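Dehalogenase (Rhodospirillaceae, PDB 6A41) probably catalyses a dehalogenation, using a Rossmann-type scaffold shared with the short-chain dehydrogenases and reductases. Local coordinates at residues Y187-P190 with A191-A194; S136-L140 with R141-N145. All coordinates share one frame; numbering follows the deposited sequence.

Contact 1 (Y187-P190 with A191-A194)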
# COMPACT_ATOMS: atom_id res chain seq x y z
N TYR A 187 -6.92 -19.67 -14.27
CA TYR A 187 -7.66 -18.44 -14.29
C TYR A 187 -7.88 -17.86 -15.70
O TYR A 187 -8.82 -17.08 -15.86
CB TYR A 187 -6.94 -17.43 -13.37
CG TYR A 187 -6.81 -18.00 -11.94
CD1 TYR A 187 -7.92 -18.41 -11.25
CD2 TYR A 187 -5.60 -18.23 -11.40
CE1 TYR A 187 -7.79 -19.07 -10.01
CE2 TYR A 187 -5.45 -18.82 -10.12
CZ TYR A 187 -6.53 -19.16 -9.41
OH TYR A 187 -6.38 -19.85 -8.19
N PHE A 188 -6.95 -18.13 -16.68
CA PHE A 188 -7.05 -17.53 -18.04
C PHE A 188 -6.78 -18.63 -19.05
O PHE A 188 -5.76 -18.62 -19.69
CB PHE A 188 -6.13 -16.28 -18.19
CG PHE A 188 -6.54 -15.20 -17.25
CD1 PHE A 188 -7.58 -14.36 -17.58
CD2 PHE A 188 -5.95 -15.17 -15.94
CE1 PHE A 188 -8.07 -13.46 -16.60
CE2 PHE A 188 -6.42 -14.30 -14.98
CZ PHE A 188 -7.47 -13.42 -15.34
N PRO A 189 -7.66 -19.59 -19.11
CA PRO A 189 -7.39 -20.75 -19.93
C PRO A 189 -7.76 -20.51 -21.37
O PRO A 189 -8.36 -19.49 -21.68
CB PRO A 189 -8.33 -21.84 -19.32
CG PRO A 189 -9.51 -21.05 -18.86
CD PRO A 189 -8.90 -19.77 -18.29
N PRO A 190 -7.43 -21.48 -22.25
CA PRO A 190 -7.63 -21.26 -23.70
C PRO A 190 -9.02 -20.95 -24.03
O PRO A 190 -9.25 -20.12 -24.92
CB PRO A 190 -7.12 -22.55 -24.36
CG PRO A 190 -6.11 -23.02 -23.32
CD PRO A 190 -6.77 -22.77 -22.00
N ALA A 191 -10.00 -21.52 -23.33
CA ALA A 191 -11.40 -21.28 -23.74
C ALA A 191 -11.79 -19.79 -23.58
O ALA A 191 -12.50 -19.13 -24.42
CB ALA A 191 -12.28 -22.13 -22.87
N LEU A 192 -11.26 -19.24 -22.49
CA LEU A 192 -11.46 -17.82 -22.21
C LEU A 192 -10.76 -16.97 -23.21
O LEU A 192 -11.36 -16.03 -23.72
CB LEU A 192 -11.01 -17.51 -20.79
CG LEU A 192 -11.20 -16.07 -20.30
CD1 LEU A 192 -12.64 -15.66 -20.43
CD2 LEU A 192 -10.85 -15.99 -18.80
N LEU A 193 -9.52 -17.32 -23.57
CA LEU A 193 -8.77 -16.59 -24.61
C LEU A 193 -9.47 -16.56 -25.98
O LEU A 193 -9.28 -15.64 -26.72
CB LEU A 193 -7.37 -17.10 -24.78
CG LEU A 193 -6.20 -16.66 -23.86
CD1 LEU A 193 -6.69 -16.47 -22.48
CD2 LEU A 193 -4.97 -17.54 -23.97
N ALA A 194 -10.29 -17.55 -26.27
CA ALA A 194 -10.94 -17.63 -27.54
C ALA A 194 -12.29 -16.89 -27.51
O ALA A 194 -12.93 -16.91 -28.49
CB ALA A 194 -11.13 -19.10 -27.91

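Contact 2 (S136-L140 with R141-N145)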
# COMPACT_ATOMS: atom_id res chain seq x y z
N SER A 136 -1.98 -13.87 -6.17
CA SER A 136 -2.84 -13.07 -6.97
C SER A 136 -2.74 -11.62 -6.68
O SER A 136 -2.49 -11.28 -5.50
CB SER A 136 -4.27 -13.55 -6.82
OG SER A 136 -5.17 -12.70 -7.49
N ALA A 137 -2.82 -10.76 -7.70
CA ALA A 137 -2.96 -9.33 -7.50
C ALA A 137 -4.40 -8.92 -7.01
O ALA A 137 -4.63 -7.75 -6.72
CB ALA A 137 -2.57 -8.47 -8.74
N ALA A 138 -5.35 -9.85 -7.07
CA ALA A 138 -6.70 -9.46 -6.84
C ALA A 138 -6.92 -8.69 -5.50
O ALA A 138 -7.62 -7.68 -5.53
CB ALA A 138 -7.63 -10.61 -6.85
N PRO A 139 -6.28 -9.13 -4.38
CA PRO A 139 -6.48 -8.38 -3.13
C PRO A 139 -6.04 -6.95 -3.17
O PRO A 139 -6.52 -6.14 -2.35
CB PRO A 139 -5.60 -9.14 -2.14
CG PRO A 139 -5.51 -10.48 -2.71
CD PRO A 139 -5.44 -10.27 -4.17
N LEU A 140 -5.17 -6.59 -4.14
CA LEU A 140 -4.70 -5.19 -4.23
C LEU A 140 -5.79 -4.24 -4.76
O LEU A 140 -5.62 -3.01 -4.70
CB LEU A 140 -3.44 -5.10 -5.11
CG LEU A 140 -2.28 -5.88 -4.47
CD1 LEU A 140 -1.10 -5.99 -5.52
CD2 LEU A 140 -1.92 -5.38 -3.09
N ARG A 141 -6.80 -4.76 -5.38
CA ARG A 141 -7.93 -3.97 -5.88
C ARG A 141 -9.31 -4.40 -5.37
O ARG A 141 -10.25 -3.56 -5.32
CB ARG A 141 -7.94 -4.03 -7.41
CG ARG A 141 -6.76 -3.35 -8.12
CD ARG A 141 -6.81 -1.84 -7.91
NE ARG A 141 -5.63 -1.14 -8.48
CZ ARG A 141 -4.49 -0.87 -7.83
NH1 ARG A 141 -4.30 -1.25 -6.58
NH2 ARG A 141 -3.52 -0.17 -8.43
N GLY A 142 -9.51 -5.71 -5.12
CA GLY A 142 -10.80 -6.21 -4.76
C GLY A 142 -11.65 -6.50 -5.99
O GLY A 142 -11.52 -5.89 -7.10
N ILE A 143 -12.50 -7.50 -5.82
CA ILE A 143 -13.34 -7.94 -6.94
C ILE A 143 -14.72 -8.26 -6.38
O ILE A 143 -14.85 -9.23 -5.62
CB ILE A 143 -12.77 -9.18 -7.71
CG1 ILE A 143 -11.31 -9.01 -8.12
CG2 ILE A 143 -13.62 -9.57 -8.94
CD1 ILE A 143 -10.67 -10.27 -8.75
N ALA A 144 -15.74 -7.55 -6.88
CA ALA A 144 -17.13 -7.81 -6.46
C ALA A 144 -17.50 -9.25 -6.83
O ALA A 144 -17.11 -9.74 -7.90
CB ALA A 144 -18.10 -6.84 -7.05
N ASN A 145 -18.23 -9.90 -5.92
CA ASN A 145 -18.72 -11.27 -6.14
C ASN A 145 -17.67 -12.38 -6.08
O ASN A 145 -18.02 -13.56 -6.29
CB ASN A 145 -19.65 -11.39 -7.39
CG ASN A 145 -20.69 -10.31 -7.39
OD1 ASN A 145 -21.38 -10.18 -6.43
ND2 ASN A 145 -20.84 -9.54 -8.52

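Contact 1 (Y187-P190 with A191-A194)
L192 turns CG away from its own backbone N (chi1 -177°), while F188 keeps its ring beside its own N (chi1 -63°), and the two side chains run alongside each other, pointing the same way. The touch is made by one methyl of the leucine, CD2, which stands 3.9 Å from CD1 of the F188 ring and 3.7 Å from the backbone O of Y187. A branched leucine suits this place because its other contacts, with A198 and M202, tie it to helix 196-204, where the F188 ring also packs on M202. Nearer the backbone, L192 CB rests 4.0 Å from CD of P189, crossing the proline ring at a slant. L193 sends CD1 back over the start of the turn, 3.5 Å from the carbonyl O of P189 and 3.6 Å from that of F188, so that a methyl packs on two carbonyls. The P189 carbonyl also accepts the main bond of the turn: L193 N donates to P189 O over 3.1 Å, nearly straight at 164° and in the carbonyl plane. The next bond is weak, A194 N reaching P190 O at 3.1 Å with a bent N-H. The Y187 OH is hydrogen-bonded to the carbonyl O of Y86. P189 occupies the N-cap position, and P190 sits in the first turn, where a proline is well tolerated because the amide it lacks would have no acceptor within the helix. This Pro-Pro entry leads into the short helix 190-193, in the variable segment after strand 172-179 that in this superfamily usually borders the substrate pocket.

Contact 2 (S136-L140 with R141-N145)
The carbonyl O of A138 is gripped by two successive amides. G142 N donates to it over 2.8 Å, almost straight at 167° and nearly in line with the C=O; R141 N reaches the same atom at 3.0 Å from well above the carbonyl plane. Approaching from different directions, the two N-H groups share one acceptor and close the turn. G142 fits its place because its positive phi (84°), with the psi that goes with it, would jam any CB against the carbonyl O of R141. Upstream, S136 OG accepts the amide of A138 at 2.9 Å, an ST turn where strand 129-136 of the parallel Rossmann sheet gives way to the loop before helix 147-158. S136 also touches Y149 and R153 of that helix, and the three together are consistent with the Ser-Tyr-Arg catalytic set of halohydrin dehalogenases. The side chain of R141 bends at chi2 (-67°) and folds back along its own peptide, its CG and CD lying over the carbonyl of L140. NH1 then bonds L140 O at 2.9 Å; the oxygen lies in the guanidinium plane, whereas the donor stands above the carbonyl plane. A methionine in place of R141 would probably leave L140 O without this charged donor and the fold-back without its anchor. NH1 also comes close to NH1 of R141 in a third subunit, where like charges face each other. Further along, the slim A138 leaves room for I143, whose CD1 meets A138 CB at 3.6 Å. K165 of a second subunit bonds the carbonyls of R141 and G142 through NZ, and S162 OG of that same neighbouring subunit bonds I143 N.

Overall arrangement
Contact 2 comes first along the chain and contact 1 later; both follow strands of the same parallel sheet, 129-136 and 172-179, which are neighbours in it. Their centres lie 19 Å apart and their nearest atoms about 6 Å apart, between the Y187 ring and S136, without touching. Helix 147-158 links them: Y149 and R153 both touch S136, and Y187 meets the Y149 ring and is weakly hydrogen-bonded to R153, so the opening residue of each contact adjoins the same probable active site. From there the two diverge. The 191-194 end of contact 1 leads into helix 196-204 and no other chain of the assembly touches it, whereas the 141-145 end of contact 2 runs into the interface with neighbouring subunits.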